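Local atomic coordinates of positive phenol-degradative gene regulator (Ralstonia sp. E2, PDB entry 5FRY), a protein that switches on genes for phenol degradation when its N-terminal zinc-binding sensory domain, the part modelled here, binds a phenol, probably working as an ATP-dependent enhancer-binding activator. Residues 64-69 against 201-207; 79-83 against 161-165; 91-95 against 115-119; 102-108 against 154-158; 145-151 against 174-180. All coordinates share one frame; numbering follows the deposited sequence.

Contact 1 of 5, residues 64-69 against 201-207; sequences RGLFMR and ELALYQP
A Met-aromatic contact, M68 on Y205, is the centre of the joint between helix 60-84 and the tail that follows helix 198-201 at the end of the sensory domain. The M68 chain runs straight out and then bends at its last torsion (chi3 44°). That bend puts the methyl CE over the face of the Y205 ring, 3.7 Å from the centroid, in a CH-pi contact, while SD stays above the same ring at a greater distance. CE also meets L204 CB at 3.8 Å, so the methyl fills the corner between leucine and tyrosine. On one flank R64 reaches out in an extended chain. Its NE lies 3.5 Å from L204 CD1, and its NH2 makes a long salt bridge of 3.7 Å to E201 OE1, with the guanidinium and carboxylate planes turned 77° apart. On the other flank R69 lies along the tail. Its NH1 gives a hydrogen bond of 2.9 Å to L204 O, coming from above the carbonyl plane rather than along a lone pair, while CD lies against the Y205 backbone. One face of the R69 guanidinium rests over G65 and L66, where the lack of a G65 side chain leaves room for it, and P207 CA lies over the opposite face. R69 NE also forms a salt bridge with E53 of the second subunit, which ties this flank to the dimer interface. Y205 OH hydrogen-bonds T159, and its side chain touches I155 of helix 152-166 and L171 of strand 170-176, with F72 beside the ring.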
# COMPACT_ATOMS: atom_id res chain seq x y z
N ARG A 64 -11.52 11.27 -0.91
CA ARG A 64 -10.41 12.08 -1.40
C ARG A 64 -9.54 12.61 -0.26
O ARG A 64 -8.31 12.56 -0.34
CB ARG A 64 -10.97 13.25 -2.24
CG ARG A 64 -10.00 14.38 -2.55
CD ARG A 64 -10.71 15.43 -3.43
NE ARG A 64 -10.08 16.75 -3.36
CZ ARG A 64 -9.26 17.24 -4.29
NH1 ARG A 64 -8.98 16.51 -5.37
NH2 ARG A 64 -8.74 18.45 -4.15
N GLY A 65 -10.19 13.12 0.79
CA GLY A 65 -9.49 13.61 1.97
C GLY A 65 -8.60 12.54 2.57
O GLY A 65 -7.42 12.78 2.84
N LEU A 66 -9.16 11.34 2.75
CA LEU A 66 -8.43 10.20 3.29
C LEU A 66 -7.18 9.86 2.45
O LEU A 66 -6.09 9.68 3.00
CB LEU A 66 -9.36 8.99 3.40
CG LEU A 66 -10.50 9.03 4.43
CD1 LEU A 66 -11.47 7.87 4.25
CD2 LEU A 66 -9.94 9.00 5.84
N PHE A 67 -7.32 9.78 1.13
CA PHE A 67 -6.17 9.48 0.26
C PHE A 67 -5.12 10.61 0.22
O PHE A 67 -3.91 10.35 0.22
CB PHE A 67 -6.64 9.13 -1.15
CG PHE A 67 -7.08 7.71 -1.29
CD1 PHE A 67 -6.15 6.69 -1.43
CD2 PHE A 67 -8.43 7.36 -1.22
CE1 PHE A 67 -6.55 5.35 -1.54
CE2 PHE A 67 -8.84 6.03 -1.32
CZ PHE A 67 -7.90 5.02 -1.49
N MET A 68 -5.57 11.85 0.18
CA MET A 68 -4.61 12.94 0.22
C MET A 68 -3.81 12.90 1.52
O MET A 68 -2.59 13.04 1.50
CB MET A 68 -5.31 14.29 0.06
CG MET A 68 -6.06 14.45 -1.26
SD MET A 68 -6.96 16.02 -1.27
CE MET A 68 -5.71 17.11 -0.60
N ARG A 69 -4.48 12.67 2.64
CA ARG A 69 -3.77 12.62 3.92
C ARG A 69 -2.82 11.41 4.01
O ARG A 69 -1.76 11.51 4.63
CB ARG A 69 -4.77 12.64 5.09
CG ARG A 69 -5.55 13.97 5.20
CD ARG A 69 -6.44 14.09 6.45
NE ARG A 69 -7.57 13.18 6.46
CZ ARG A 69 -8.72 13.37 5.81
NH1 ARG A 69 -8.91 14.46 5.08
NH2 ARG A 69 -9.69 12.46 5.88
N GLU A 201 -8.09 24.32 0.38
CA GLU A 201 -7.40 23.09 -0.00
C GLU A 201 -6.78 22.49 1.26
O GLU A 201 -6.74 21.28 1.44
CB GLU A 201 -6.35 23.38 -1.08
CG GLU A 201 -5.43 22.21 -1.45
CD GLU A 201 -6.03 21.29 -2.48
OE1 GLU A 201 -7.17 21.56 -2.94
OE2 GLU A 201 -5.36 20.29 -2.84
N LEU A 202 -6.32 23.38 2.14
CA LEU A 202 -5.66 23.01 3.38
C LEU A 202 -6.58 22.16 4.25
O LEU A 202 -6.13 21.26 4.95
CB LEU A 202 -5.23 24.26 4.15
CG LEU A 202 -4.47 24.08 5.47
CD1 LEU A 202 -3.10 23.45 5.21
CD2 LEU A 202 -4.33 25.42 6.19
N ALA A 203 -7.87 22.46 4.18
CA ALA A 203 -8.87 21.79 4.98
C ALA A 203 -8.91 20.28 4.71
O ALA A 203 -9.38 19.50 5.55
CB ALA A 203 -10.24 22.41 4.74
N LEU A 204 -8.41 19.87 3.55
CA LEU A 204 -8.50 18.47 3.14
C LEU A 204 -7.36 17.63 3.72
O LEU A 204 -7.38 16.40 3.65
CB LEU A 204 -8.53 18.36 1.62
CG LEU A 204 -9.85 18.76 0.94
CD1 LEU A 204 -9.68 18.86 -0.57
CD2 LEU A 204 -10.94 17.75 1.29
N TYR A 205 -6.38 18.30 4.30
CA TYR A 205 -5.27 17.61 4.92
C TYR A 205 -5.50 17.45 6.42
O TYR A 205 -4.56 17.23 7.18
CB TYR A 205 -3.97 18.35 4.64
CG TYR A 205 -3.51 18.21 3.20
CD1 TYR A 205 -2.82 17.07 2.78
CD2 TYR A 205 -3.80 19.19 2.25
CE1 TYR A 205 -2.41 16.93 1.46
CE2 TYR A 205 -3.39 19.06 0.93
CZ TYR A 205 -2.69 17.93 0.55
OH TYR A 205 -2.28 17.82 -0.76
N GLN A 206 -6.77 17.56 6.82
CA GLN A 206 -7.15 17.53 8.23
C GLN A 206 -8.22 16.48 8.51
O GLN A 206 -9.28 16.49 7.88
CB GLN A 206 -7.68 18.91 8.65
CG GLN A 206 -6.71 20.04 8.47
CD GLN A 206 -5.72 20.12 9.61
OE1 GLN A 206 -6.11 20.37 10.76
NE2 GLN A 206 -4.45 19.91 9.31
N PRO A 207 -7.96 15.57 9.47
CA PRO A 207 -8.96 14.57 9.86
C PRO A 207 -10.19 15.23 10.49
O PRO A 207 -11.07 14.55 11.04
CB PRO A 207 -8.23 13.69 10.88
CG PRO A 207 -6.77 14.05 10.77
CD PRO A 207 -6.74 15.47 10.28

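Contact 2 of 5, residues 79-83 against 161-165; sequences AELAK and YTSAL. With ERH (3,4-dimethylphenol), chain D.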
# COMPACT_ATOMS: atom_id res chain seq x y z
N ALA A 79 10.72 12.94 3.19
CA ALA A 79 11.49 14.16 3.38
C ALA A 79 12.44 14.04 4.58
O ALA A 79 13.50 14.63 4.59
CB ALA A 79 10.60 15.36 3.57
N GLU A 80 12.05 13.24 5.57
CA GLU A 80 12.93 12.99 6.72
C GLU A 80 14.14 12.19 6.28
O GLU A 80 15.25 12.41 6.77
CB GLU A 80 12.20 12.25 7.84
CG GLU A 80 11.09 13.05 8.48
CD GLU A 80 10.24 12.22 9.42
OE1 GLU A 80 10.53 11.00 9.59
OE2 GLU A 80 9.27 12.77 9.98
N LEU A 81 13.91 11.25 5.36
CA LEU A 81 14.99 10.44 4.82
C LEU A 81 15.92 11.33 3.99
O LEU A 81 17.14 11.20 4.07
CB LEU A 81 14.43 9.28 3.98
CG LEU A 81 15.43 8.46 3.16
CD1 LEU A 81 16.55 7.96 4.06
CD2 LEU A 81 14.77 7.30 2.44
N ALA A 82 15.35 12.25 3.22
CA ALA A 82 16.14 13.10 2.33
C ALA A 82 17.00 14.07 3.13
O ALA A 82 18.13 14.36 2.76
CB ALA A 82 15.24 13.86 1.36
N LYS A 83 16.45 14.56 4.23
CA LYS A 83 17.18 15.51 5.07
C LYS A 83 18.43 14.88 5.70
O LYS A 83 19.34 15.60 6.09
CB LYS A 83 16.27 16.06 6.18
CG LYS A 83 15.34 17.22 5.77
CD LYS A 83 14.19 17.24 6.74
CE LYS A 83 13.19 18.33 6.49
NZ LYS A 83 12.39 18.57 7.75
N TYR A 161 5.81 16.20 1.37
CA TYR A 161 7.26 16.18 1.19
C TYR A 161 7.80 17.59 1.06
O TYR A 161 8.71 17.97 1.78
CB TYR A 161 7.64 15.36 -0.04
CG TYR A 161 9.14 15.33 -0.31
CD1 TYR A 161 9.78 16.40 -0.94
CD2 TYR A 161 9.91 14.25 0.09
CE1 TYR A 161 11.15 16.39 -1.16
CE2 TYR A 161 11.28 14.23 -0.14
CZ TYR A 161 11.89 15.30 -0.77
OH TYR A 161 13.25 15.26 -0.99
N THR A 162 7.23 18.37 0.14
CA THR A 162 7.75 19.72 -0.10
C THR A 162 7.56 20.56 1.13
O THR A 162 8.45 21.33 1.52
CB THR A 162 7.04 20.38 -1.29
OG1 THR A 162 7.01 19.46 -2.39
CG2 THR A 162 7.77 21.71 -1.69
N SER A 163 6.40 20.44 1.74
CA SER A 163 6.13 21.18 2.98
C SER A 163 7.13 20.85 4.08
O SER A 163 7.60 21.75 4.76
CB SER A 163 4.72 20.92 3.47
OG SER A 163 3.79 21.52 2.58
N ALA A 164 7.47 19.57 4.26
CA ALA A 164 8.37 19.21 5.35
C ALA A 164 9.78 19.71 5.07
O ALA A 164 10.50 20.19 5.96
CB ALA A 164 8.35 17.70 5.56
N LEU A 165 10.14 19.66 3.80
CA LEU A 165 11.42 20.13 3.32
C LEU A 165 11.53 21.65 3.51
O LEU A 165 12.58 22.14 3.91
CB LEU A 165 11.60 19.75 1.84
CG LEU A 165 12.80 20.38 1.12
CD1 LEU A 165 14.11 19.85 1.68
CD2 LEU A 165 12.72 20.12 -0.38
O01 ERH D . 5.65 13.06 -6.94
C02 ERH D . 6.85 16.64 -7.06
C03 ERH D . 7.12 15.74 -4.76
C04 ERH D . 7.24 16.85 -5.78
C05 ERH D . 6.29 15.30 -7.47
C06 ERH D . 6.62 14.54 -5.13
C07 ERH D . 6.18 14.31 -6.56
C08 ERH D . 6.97 17.76 -8.08
C09 ERH D . 7.56 15.97 -3.33
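K83 reaches across to the backbone of the neighbouring helix: its NZ hydrogen-bonds A164 O at 3.1 Å, a main-chain carbonyl in the last turn of helix 152-166. The donor stands above the carbonyl plane, 55° out of it, and the lysine chain is extended beyond CG to get there. Further in, helices 60-84 and 152-166 pack with small residues between them; the axes of segments 79-83 and 161-165 approach to 9.5 Å at a crossing angle of -43°. A79 CB points into the gap, touching A164 CB at 3.8 Å and lying over one face of the Y161 ring, 4.1 Å from its centroid, as a CH-pi contact. A chi1 of 179° sends the Y161 ring toward helix 60-84 until its OH rests 3.4 Å from A82 CB. That hydroxyl is hydrogen-bonded to M94 O, so the far end of the ring is pinned as well as packed. The ligand methyl C09 comes obliquely to the CD1 side of Y161, 3.3 Å from CD1. T162 OG1, hydrogen-bonded to Y172 OH and A158 O, is also near that methyl. Y161 is therefore shared, with the helix pair gripping CD2 and the ligand meeting CD1. The packing of A79, A82 and A164 is apolar, with one lysine bond beside it, and M94 O engages the tyrosine hydroxyl, so here the methyl probably meets the protein by van der Waals contact.

Contact 3 of 5, residues 91-95 against 115-119; sequences DFGML and VDINI
D91 holds CG beside its backbone N (chi1 -70°), which swings the carboxylate across to I119, while I117 turns CG1 opposite its main-chain nitrogen (chi1 -171°) and so reaches CD1 out toward L95. Both groups belong to a helix-on-sheet packing: the short helix 91-95 lies against the end of strand 109-118, an outermost strand of the four-stranded antiparallel sheet, and the axes of helix 91-95 and strand segment 115-118 approach to 8.4 Å, crossing at 113°. The polar part is one nearly straight bond, I119 N to D91 OD2, 2.9 Å long, which meets the carboxylate oxygen nearly along its C-O direction. It holds the chain just where the strand ends, and the CG1 branch of I119 then lies obliquely beside the same carboxylate, 3.6 Å from D91 OD2. The apolar part follows the strand's alternation: V115 and I117 turn their side chains to the helix, and D116 between them turns away. I117 CG2, placed in the crowded position between N and the carbonyl carbon, lies 4.0 Å from the F92 backbone N, and so sits under the first turn of the helix. One turn on, L95 and V115 meet tip to tip, CD1 to CG1, at 4.1 Å. Y124 of the next strand, 123-131, touches L95, V115 and I117. Helix 152-166 reaches both partners, with L165 on M94 and L95 and M166 on I117 and I119. Within the pair itself, I117 CD1 lies 4.0 Å from L95 CB.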
# COMPACT_ATOMS: atom_id res chain seq x y z
N ASP A 91 19.54 23.00 -2.56
CA ASP A 91 18.10 22.99 -2.33
C ASP A 91 17.34 22.22 -3.40
O ASP A 91 16.37 21.54 -3.10
CB ASP A 91 17.56 24.42 -2.28
CG ASP A 91 18.01 25.16 -1.03
OD1 ASP A 91 19.02 24.75 -0.41
OD2 ASP A 91 17.33 26.15 -0.68
N PHE A 92 17.77 22.34 -4.66
CA PHE A 92 17.10 21.62 -5.73
C PHE A 92 17.41 20.14 -5.64
O PHE A 92 16.55 19.29 -5.92
CB PHE A 92 17.51 22.17 -7.10
CG PHE A 92 17.12 21.27 -8.24
CD1 PHE A 92 15.82 21.23 -8.71
CD2 PHE A 92 18.07 20.45 -8.84
CE1 PHE A 92 15.47 20.39 -9.75
CE2 PHE A 92 17.73 19.60 -9.88
CZ PHE A 92 16.42 19.58 -10.34
N GLY A 93 18.64 19.82 -5.27
CA GLY A 93 19.04 18.43 -5.07
C GLY A 93 18.21 17.80 -3.97
O GLY A 93 17.82 16.63 -4.07
N MET A 94 17.93 18.58 -2.94
CA MET A 94 17.07 18.14 -1.85
C MET A 94 15.65 17.88 -2.35
O MET A 94 15.07 16.82 -2.10
CB MET A 94 17.06 19.18 -0.72
CG MET A 94 18.41 19.46 -0.12
SD MET A 94 19.21 17.97 0.51
CE MET A 94 17.88 17.26 1.49
N LEU A 95 15.09 18.88 -3.03
CA LEU A 95 13.76 18.79 -3.60
C LEU A 95 13.65 17.58 -4.51
O LEU A 95 12.69 16.80 -4.42
CB LEU A 95 13.43 20.08 -4.36
CG LEU A 95 12.09 20.25 -5.07
CD1 LEU A 95 12.03 19.46 -6.38
CD2 LEU A 95 10.94 19.85 -4.16
N VAL A 115 11.46 24.42 -11.59
CA VAL A 115 11.38 24.51 -10.14
C VAL A 115 12.29 25.59 -9.58
O VAL A 115 13.51 25.52 -9.74
CB VAL A 115 11.74 23.17 -9.46
CG1 VAL A 115 11.29 23.17 -8.00
CG2 VAL A 115 11.10 22.02 -10.20
N ASP A 116 11.69 26.58 -8.93
CA ASP A 116 12.43 27.62 -8.22
C ASP A 116 12.27 27.37 -6.73
O ASP A 116 11.14 27.35 -6.23
CB ASP A 116 11.93 29.02 -8.56
CG ASP A 116 12.46 29.54 -9.89
OD1 ASP A 116 13.56 29.11 -10.31
OD2 ASP A 116 11.76 30.38 -10.51
N ILE A 117 13.37 27.16 -6.03
CA ILE A 117 13.29 26.86 -4.61
C ILE A 117 14.46 27.47 -3.84
O ILE A 117 15.62 27.33 -4.22
CB ILE A 117 13.23 25.31 -4.38
CG1 ILE A 117 12.93 24.99 -2.91
CG2 ILE A 117 14.51 24.63 -4.85
CD1 ILE A 117 13.24 23.57 -2.50
N ASN A 118 14.12 28.22 -2.79
CA ASN A 118 15.08 28.60 -1.75
C ASN A 118 14.45 28.38 -0.38
O ASN A 118 13.46 29.04 -0.03
CB ASN A 118 15.52 30.06 -1.88
CG ASN A 118 16.72 30.38 -0.99
OD1 ASN A 118 16.59 30.51 0.23
ND2 ASN A 118 17.90 30.47 -1.60
N ILE A 119 15.02 27.45 0.37
CA ILE A 119 14.43 26.99 1.62
C ILE A 119 14.58 28.06 2.68
O ILE A 119 13.61 28.45 3.35
CB ILE A 119 15.07 25.66 2.08
CG1 ILE A 119 14.67 24.54 1.11
CG2 ILE A 119 14.67 25.35 3.52
CD1 ILE A 119 15.39 23.23 1.36

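Contact 4 of 5, residues 102-108 against 154-158; sequences HTIEGVV and QIGYA. With ERH (3,4-dimethylphenol), chain D.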
# COMPACT_ATOMS: atom_id res chain seq x y z
N HIS A 102 9.31 9.03 -5.10
CA HIS A 102 8.00 8.70 -5.64
C HIS A 102 8.11 7.65 -6.75
O HIS A 102 7.25 6.77 -6.87
CB HIS A 102 7.30 9.95 -6.17
CG HIS A 102 5.87 10.06 -5.77
ND1 HIS A 102 5.07 11.12 -6.15
CD2 HIS A 102 5.08 9.25 -5.02
CE1 HIS A 102 3.85 10.95 -5.65
NE2 HIS A 102 3.84 9.83 -4.97
N THR A 103 9.16 7.75 -7.55
CA THR A 103 9.40 6.84 -8.62
C THR A 103 9.84 5.49 -8.11
O THR A 103 9.29 4.50 -8.50
CB THR A 103 10.40 7.40 -9.64
OG1 THR A 103 10.01 8.70 -10.02
CG2 THR A 103 10.43 6.58 -10.88
N ILE A 104 10.80 5.47 -7.19
CA ILE A 104 11.30 4.22 -6.63
C ILE A 104 10.17 3.41 -6.04
O ILE A 104 10.17 2.18 -6.10
CB ILE A 104 12.37 4.46 -5.56
CG1 ILE A 104 13.65 5.00 -6.21
CG2 ILE A 104 12.65 3.17 -4.78
CD1 ILE A 104 14.67 5.58 -5.22
N GLU A 105 9.20 4.12 -5.49
CA GLU A 105 8.05 3.52 -4.84
C GLU A 105 7.01 3.03 -5.85
O GLU A 105 5.98 2.47 -5.48
CB GLU A 105 7.43 4.52 -3.84
CG GLU A 105 8.30 4.69 -2.60
CD GLU A 105 8.04 5.93 -1.79
OE1 GLU A 105 6.97 6.60 -1.90
OE2 GLU A 105 8.95 6.27 -1.02
N GLY A 106 7.30 3.22 -7.15
CA GLY A 106 6.43 2.73 -8.22
C GLY A 106 5.09 3.44 -8.28
O GLY A 106 4.10 2.90 -8.76
N VAL A 107 5.05 4.67 -7.79
CA VAL A 107 3.81 5.44 -7.77
C VAL A 107 3.54 6.16 -9.09
O VAL A 107 2.42 6.16 -9.62
CB VAL A 107 3.84 6.48 -6.62
CG1 VAL A 107 2.76 7.51 -6.80
CG2 VAL A 107 3.70 5.77 -5.24
N VAL A 108 4.59 6.79 -9.59
CA VAL A 108 4.53 7.59 -10.81
C VAL A 108 5.94 7.81 -11.31
O VAL A 108 6.91 7.69 -10.56
CB VAL A 108 3.86 8.98 -10.59
CG1 VAL A 108 4.06 9.91 -11.81
CG2 VAL A 108 2.40 8.82 -10.35
N GLN A 154 -1.10 10.87 -4.65
CA GLN A 154 0.11 11.37 -5.29
C GLN A 154 0.29 12.84 -4.97
O GLN A 154 1.41 13.28 -4.72
CB GLN A 154 0.06 11.18 -6.80
CG GLN A 154 0.29 9.72 -7.18
CD GLN A 154 0.05 9.46 -8.63
OE1 GLN A 154 -0.21 8.32 -9.02
NE2 GLN A 154 0.16 10.50 -9.46
N ILE A 155 -0.81 13.58 -5.00
CA ILE A 155 -0.78 15.02 -4.64
C ILE A 155 -0.45 15.26 -3.17
O ILE A 155 0.39 16.10 -2.84
CB ILE A 155 -2.14 15.70 -4.95
CG1 ILE A 155 -2.27 15.94 -6.45
CG2 ILE A 155 -2.28 16.99 -4.15
CD1 ILE A 155 -1.25 16.92 -6.99
N GLY A 156 -1.13 14.52 -2.28
CA GLY A 156 -0.85 14.61 -0.86
C GLY A 156 0.63 14.44 -0.58
O GLY A 156 1.23 15.16 0.25
N TYR A 157 1.22 13.51 -1.30
CA TYR A 157 2.63 13.18 -1.16
C TYR A 157 3.51 14.37 -1.53
O TYR A 157 4.41 14.74 -0.75
CB TYR A 157 2.97 11.96 -2.00
CG TYR A 157 4.43 11.57 -1.93
CD1 TYR A 157 5.41 12.34 -2.56
CD2 TYR A 157 4.83 10.46 -1.19
CE1 TYR A 157 6.74 12.01 -2.49
CE2 TYR A 157 6.17 10.11 -1.12
CZ TYR A 157 7.12 10.89 -1.78
OH TYR A 157 8.45 10.56 -1.74
N ALA A 158 3.23 14.99 -2.68
CA ALA A 158 3.99 16.16 -3.14
C ALA A 158 3.90 17.29 -2.13
O ALA A 158 4.91 17.92 -1.79
CB ALA A 158 3.49 16.65 -4.49
O01 ERH D . 5.65 13.06 -6.94
C02 ERH D . 6.85 16.64 -7.06
C03 ERH D . 7.12 15.74 -4.76
C04 ERH D . 7.24 16.85 -5.78
C05 ERH D . 6.29 15.30 -7.47
C06 ERH D . 6.62 14.54 -5.13
C07 ERH D . 6.18 14.31 -6.56
C08 ERH D . 6.97 17.76 -8.08
C09 ERH D . 7.56 15.97 -3.33
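The imidazole of H102 lies flat on the Y157 ring in a face-to-face stack, centroids 3.9 Å apart and planes only 11° from parallel. Chi1 of H102, -135°, is off the staggered positions, though the too-close ligand oxygen leaves this doubtful, whereas Y157 is relaxed, with CG anti to the backbone N. The two side chains run past each other in opposite directions, which brings H102 NE2 to 3.6 Å from Y157 CG. At the imidazole edge, Q154 O lies 3.5 Å from H102 CE1. E105 comes to the same tyrosine by another route: its OE1 lies 3.7 Å from Y157 CE2, with carboxylate and ring planes 76° apart. Y157 OH is hydrogen-bonded to D78. Q154, extended beyond CG, runs past V107 in the opposite direction. The turn into these valines is a Schellman motif with G106 at positive phi. The ligand's hydroxyl oxygen O01 also sits at the H102 ring edge, though its modelled distance to ND1 is too short to trust, and ligand C06 approaches the Y157 ring edge 3.6 Å from CD1. A158 CB packs on the same ligand ring. Stacked aromatics turning their edges to the phenol form one wall of the domain's phenol-binding pocket.

Contact 5 of 5, residues 145-151 against 174-180; sequences VAQAPVC and ELECVGC. With ZN (zinc ion), chain C.
C151 and C177 bind the same zinc ion, in the V4R domain. C151 SG binds zinc at 2.2 Å, C177 SG also at 2.2 Å, and E174 OE2 at 2.0 Å; C185 of strand 185-191 completes a Cys3Glu set. A chi1 of 175° turns C177 SG inward to the metal. The carboxylate of E174 has two jobs. While OE2 binds zinc, OE1 takes a hydrogen bond from C151 N at 2.9 Å, on its syn side and 22° out of the carboxylate plane, and this fixes the rotation of the group. C151 N belongs to the residue just before helix 152-166, so the metal ligand and the start of that helix are held together. In the second shell, P149 lays CB along E174 CB, and V150 CG2 packs on C177 SG and against G179 CA, where the missing side chain lets the valine approach. W130 of strand 123-131 touches both C151 and E174. L175 and E176 both face R186, a classic beta bulge that turns the chain from the metal-binding glutamate toward C177. Further out, C180 SG lies beside the A148-P149 peptide, 3.3 Å from P149 N. A146 N hydrogen-bonds G179 O at 2.9 Å, nearly straight at 169°, closing the two loops on each other. V145 CG1 lies against C180 O just beside it. A water also bridges the loops, donating to A146 O at 3.3 Å and to C180 O at 3.1 Å.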
# COMPACT_ATOMS: atom_id res chain seq x y z
N VAL A 145 -13.52 7.37 -16.64
CA VAL A 145 -12.93 8.71 -16.66
C VAL A 145 -13.65 9.61 -15.65
O VAL A 145 -14.86 9.53 -15.48
CB VAL A 145 -13.01 9.34 -18.08
CG1 VAL A 145 -12.48 10.77 -18.06
CG2 VAL A 145 -12.24 8.50 -19.08
N ALA A 146 -12.89 10.47 -14.97
CA ALA A 146 -13.44 11.33 -13.93
C ALA A 146 -13.59 12.79 -14.38
O ALA A 146 -12.87 13.26 -15.26
CB ALA A 146 -12.58 11.27 -12.66
N GLN A 147 -14.53 13.50 -13.76
CA GLN A 147 -14.81 14.88 -14.17
C GLN A 147 -13.99 15.89 -13.34
O GLN A 147 -14.24 17.09 -13.39
CB GLN A 147 -16.32 15.16 -14.07
CG GLN A 147 -17.07 15.21 -15.44
CD GLN A 147 -17.23 13.84 -16.15
OE1 GLN A 147 -17.70 12.86 -15.56
NE2 GLN A 147 -16.86 13.78 -17.43
N ALA A 148 -13.01 15.39 -12.58
CA ALA A 148 -11.94 16.21 -11.98
C ALA A 148 -10.76 15.35 -11.53
O ALA A 148 -10.94 14.15 -11.24
CB ALA A 148 -12.48 17.02 -10.80
N PRO A 149 -9.55 15.94 -11.48
CA PRO A 149 -8.28 15.33 -11.05
C PRO A 149 -8.42 14.34 -9.91
O PRO A 149 -9.05 14.61 -8.88
CB PRO A 149 -7.43 16.54 -10.63
CG PRO A 149 -8.36 17.77 -10.79
CD PRO A 149 -9.36 17.37 -11.79
N VAL A 150 -7.80 13.18 -10.10
CA VAL A 150 -8.02 12.02 -9.25
C VAL A 150 -6.75 11.47 -8.56
O VAL A 150 -6.85 10.57 -7.73
CB VAL A 150 -8.65 10.84 -10.06
CG1 VAL A 150 -10.02 11.23 -10.59
CG2 VAL A 150 -7.75 10.44 -11.20
N CYS A 151 -5.57 11.98 -8.90
CA CYS A 151 -4.35 11.46 -8.25
C CYS A 151 -4.12 12.04 -6.85
O CYS A 151 -3.11 12.68 -6.57
CB CYS A 151 -3.14 11.70 -9.16
SG CYS A 151 -3.33 10.85 -10.75
N GLU A 174 -3.31 19.39 -9.27
CA GLU A 174 -3.14 18.79 -10.58
C GLU A 174 -3.74 19.68 -11.64
O GLU A 174 -4.94 19.91 -11.63
CB GLU A 174 -3.80 17.42 -10.63
CG GLU A 174 -2.99 16.30 -10.03
CD GLU A 174 -3.50 14.95 -10.47
OE1 GLU A 174 -4.47 14.47 -9.86
OE2 GLU A 174 -2.97 14.37 -11.43
N LEU A 175 -2.91 20.17 -12.56
CA LEU A 175 -3.43 21.03 -13.64
C LEU A 175 -4.03 20.19 -14.77
O LEU A 175 -4.97 20.62 -15.46
CB LEU A 175 -2.32 21.93 -14.19
CG LEU A 175 -1.66 22.87 -13.16
CD1 LEU A 175 -0.86 23.96 -13.86
CD2 LEU A 175 -2.66 23.45 -12.19
N GLU A 176 -3.46 19.01 -14.97
CA GLU A 176 -3.94 18.04 -15.95
C GLU A 176 -3.74 16.64 -15.36
O GLU A 176 -2.89 16.46 -14.48
CB GLU A 176 -3.19 18.18 -17.27
CG GLU A 176 -3.15 19.62 -17.78
CD GLU A 176 -2.08 19.86 -18.85
OE1 GLU A 176 -1.55 18.87 -19.40
OE2 GLU A 176 -1.79 21.04 -19.13
N CYS A 177 -4.52 15.67 -15.83
CA CYS A 177 -4.47 14.33 -15.24
C CYS A 177 -5.01 13.26 -16.17
O CYS A 177 -6.01 13.48 -16.85
CB CYS A 177 -5.25 14.31 -13.93
SG CYS A 177 -5.36 12.67 -13.23
N VAL A 178 -4.36 12.10 -16.18
CA VAL A 178 -4.77 10.98 -17.01
C VAL A 178 -6.17 10.49 -16.67
O VAL A 178 -6.95 10.13 -17.56
CB VAL A 178 -3.81 9.80 -16.87
CG1 VAL A 178 -2.46 10.16 -17.46
CG2 VAL A 178 -3.68 9.40 -15.39
N GLY A 179 -6.48 10.46 -15.39
CA GLY A 179 -7.77 10.01 -14.92
C GLY A 179 -8.91 10.77 -15.56
O GLY A 179 -10.03 10.27 -15.60
N CYS A 180 -8.62 11.96 -16.08
CA CYS A 180 -9.65 12.82 -16.66
C CYS A 180 -9.69 12.76 -18.19
O CYS A 180 -10.58 13.35 -18.80
CB CYS A 180 -9.47 14.27 -16.21
SG CYS A 180 -9.95 14.58 -14.50
ZN ZN C . -3.45 12.53 -12.17
O HOH W 1 -13.14 14.88 -18.08

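Contacts 2 to 5 all fall within the chain loop closed by contact 1, which brings the tail back onto helix 60-84. That helix is shared by contacts 1 and 2, whose centres lie 19 Å apart, while helix 152-166 runs through contacts 2 and 4. Contact 3 lies 11 Å from contact 2 and touches it through M94 and L165; contacts 3 and 5 both reach the four-stranded sheet but are 27 Å apart. Contacts 2 and 4 both touch the ligand. Contact 4 meets contact 5 where I155, on the helix that also carries pocket residues, packs on the zinc ligand E174. Segment 102-108 of contact 4 holds H102 and also touches the second subunit, so pocket and dimer interface are neighbours.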